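Local coordinates for 2-pyrone-4,6-dicarboxylic acid hydrolase, putative (PDB 2FFI), which probably hydrolyses the lactone ring of 2-pyrone-4,6-dicarboxylate, at residues E100-G105 and Q136-E141. Residues are numbered along the deposited sequence; the frame is centred on the assembly and turned at random.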
loop_
_atom_site.group_PDB
_atom_site.type_symbol
_atom_site.label_atom_id
_atom_site.label_comp_id
_atom_site.label_asym_id
_atom_site.label_seq_id
_atom_site.Cartn_x
_atom_site.Cartn_y
_atom_site.Cartn_z
ATOM N N GLU A 100 20.794 -2.795 -3.644
ATOM C CA GLU A 100 20.940 -1.461 -4.224
ATOM C C GLU A 100 19.625 -0.686 -4.201
ATOM O O GLU A 100 19.637 0.540 -4.211
ATOM C CB GLU A 100 21.467 -1.550 -5.658
ATOM C CG GLU A 100 21.724 -0.191 -6.305
ATOM C CD GLU A 100 22.827 -0.244 -7.355
ATOM O OE1 GLU A 100 22.775 -1.157 -8.221
ATOM O OE2 GLU A 100 23.744 0.626 -7.322
HETATM N N MSE A 101 18.499 -1.396 -4.157
HETATM C CA MSE A 101 17.216 -0.729 -4.104
HETATM C C MSE A 101 16.946 -0.298 -2.672
HETATM O O MSE A 101 16.525 0.842 -2.426
HETATM C CB MSE A 101 16.104 -1.650 -4.594
HETATM C CG MSE A 101 16.031 -1.789 -6.107
HETATM SE SE MSE A 101 14.629 -3.020 -6.676
HETATM C CE MSE A 101 14.763 -2.741 -8.593
ATOM N N ALA A 102 17.199 -1.203 -1.727
ATOM C CA ALA A 102 16.976 -0.904 -0.314
ATOM C C ALA A 102 17.881 0.247 0.052
ATOM O O ALA A 102 17.580 1.052 0.931
ATOM C CB ALA A 102 17.300 -2.109 0.548
ATOM N N ARG A 103 19.001 0.325 -0.634
ATOM C CA ARG A 103 19.918 1.395 -0.358
ATOM C C ARG A 103 19.291 2.685 -0.879
ATOM O O ARG A 103 19.614 3.778 -0.408
ATOM C CB ARG A 103 21.248 1.108 -1.041
ATOM C CG ARG A 103 22.413 1.961 -0.560
ATOM C CD ARG A 103 23.700 1.542 -1.262
ATOM N NE ARG A 103 23.964 0.107 -1.108
ATOM C CZ ARG A 103 24.270 -0.708 -2.115
ATOM N NH1 ARG A 103 24.495 -1.990 -1.880
ATOM N NH2 ARG A 103 24.338 -0.246 -3.359
ATOM N N LEU A 104 18.380 2.560 -1.840
ATOM C CA LEU A 104 17.721 3.733 -2.414
ATOM C C LEU A 104 16.504 4.139 -1.617
ATOM O O LEU A 104 16.039 5.271 -1.725
ATOM C CB LEU A 104 17.285 3.472 -3.855
ATOM C CG LEU A 104 18.370 3.316 -4.912
ATOM C CD1 LEU A 104 17.740 2.958 -6.262
ATOM C CD2 LEU A 104 19.170 4.620 -5.011
ATOM N N GLY A 105 15.984 3.212 -0.825
ATOM C CA GLY A 105 14.821 3.528 -0.031
ATOM C C GLY A 105 13.622 2.610 -0.183
ATOM O O GLY A 105 12.617 2.804 0.512
ATOM N N GLN A 136 16.343 -9.831 2.519
ATOM C CA GLN A 136 16.512 -8.375 2.538
ATOM C C GLN A 136 15.637 -7.763 3.626
ATOM O O GLN A 136 15.814 -6.608 3.996
ATOM C CB GLN A 136 16.144 -7.755 1.187
ATOM C CG GLN A 136 16.864 -6.441 0.913
ATOM C CD GLN A 136 18.358 -6.635 0.769
ATOM O OE1 GLN A 136 19.124 -5.681 0.854
ATOM N NE2 GLN A 136 18.782 -7.878 0.538
ATOM N N GLY A 137 14.692 -8.545 4.131
ATOM C CA GLY A 137 13.824 -8.058 5.185
ATOM C C GLY A 137 12.615 -7.318 4.670
ATOM O O GLY A 137 11.795 -6.870 5.456
ATOM N N TRP A 138 12.516 -7.195 3.348
ATOM C CA TRP A 138 11.410 -6.508 2.678
ATOM C C TRP A 138 10.069 -7.180 2.918
ATOM O O TRP A 138 9.987 -8.396 3.036
ATOM C CB TRP A 138 11.660 -6.446 1.163
ATOM C CG TRP A 138 12.659 -5.434 0.752
ATOM C CD1 TRP A 138 13.346 -4.588 1.567
ATOM C CD2 TRP A 138 13.059 -5.114 -0.590
ATOM N NE1 TRP A 138 14.153 -3.744 0.815
ATOM C CE2 TRP A 138 13.993 -4.048 -0.507
ATOM C CE3 TRP A 138 12.724 -5.624 -1.848
ATOM C CZ2 TRP A 138 14.587 -3.484 -1.632
ATOM C CZ3 TRP A 138 13.321 -5.062 -2.973
ATOM C CH2 TRP A 138 14.243 -4.000 -2.855
ATOM N N HIS A 139 9.007 -6.391 2.983
ATOM C CA HIS A 139 7.695 -6.980 3.185
ATOM C C HIS A 139 7.040 -7.199 1.832
ATOM O O HIS A 139 7.530 -6.700 0.815
ATOM C CB HIS A 139 6.813 -6.084 4.057
ATOM C CG HIS A 139 6.593 -4.711 3.499
ATOM N ND1 HIS A 139 7.545 -3.717 3.559
ATOM C CD2 HIS A 139 5.520 -4.165 2.882
ATOM C CE1 HIS A 139 7.064 -2.615 3.006
ATOM N NE2 HIS A 139 5.837 -2.861 2.588
ATOM N N VAL A 140 5.947 -7.956 1.824
ATOM C CA VAL A 140 5.214 -8.248 0.596
ATOM C C VAL A 140 3.816 -7.644 0.657
ATOM O O VAL A 140 3.022 -7.965 1.547
ATOM C CB VAL A 140 5.101 -9.776 0.344
ATOM C CG1 VAL A 140 4.761 -10.495 1.630
ATOM C CG2 VAL A 140 4.025 -10.059 -0.711
ATOM N N GLU A 141 3.531 -6.761 -0.301
ATOM C CA GLU A 141 2.236 -6.084 -0.373
ATOM C C GLU A 141 1.233 -6.841 -1.221
ATOM O O GLU A 141 1.534 -7.245 -2.341
ATOM C CB GLU A 141 2.402 -4.679 -0.946
ATOM C CG GLU A 141 1.554 -3.640 -0.254
ATOM C CD GLU A 141 1.523 -2.339 -1.018
ATOM O OE1 GLU A 141 2.554 -1.988 -1.628
ATOM O OE2 GLU A 141 0.479 -1.654 -1.003
#
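The edge of the Trp-138 indole is turned to helix 95-102, where CB of Met-101 and the backbone N of Ala-102 both lie close to the ring plane. One face carries a neighbour from its own segment, CG of Gln-136, 3.8 Å above the plane and displaced toward the rim. The edge running from CH2 through CZ2 to NE1 does the touching. CH2 of Trp-138 comes within 3.5 Å of Met-101 CB, and CZ2 of Trp-138 stands 3.5 Å from Ala-102 N. The methyl of Ala-102 sits beside the pyrrole nitrogen, CB to Trp-138 NE1 being 3.6 Å. In Met-101, a selenomethionine, CG lies anti to the carbonyl carbon (chi1 -78°) and the chain runs on extended, crossing the indole at about a right angle; CB thus meets CH2 while SE is carried past the ring edge, 4.0 Å from Trp-138 CH2. This SE is 5.3 Å from the centroid of the Trp-138 six-membered ring and 83° off the normal, a Met-aromatic contact made at the edge. Gln-136, whose CG lies over the indole, brings OE1 to 4.0 Å from Ala-102 CB, a van der Waals approach. Trp-138 also rests on Leu-98, and Gln-136 on Gln-95 and Ala-99, so this contact joins helix 95-102 to the turn between helix 127-136 and strand 139-142. Ala-102 N and Trp-138 NE1 lie at this edge, yet the two segments share no hydrogen bond; with 163 Å² buried, both sides summed, cohesion here is probably mostly van der Waals.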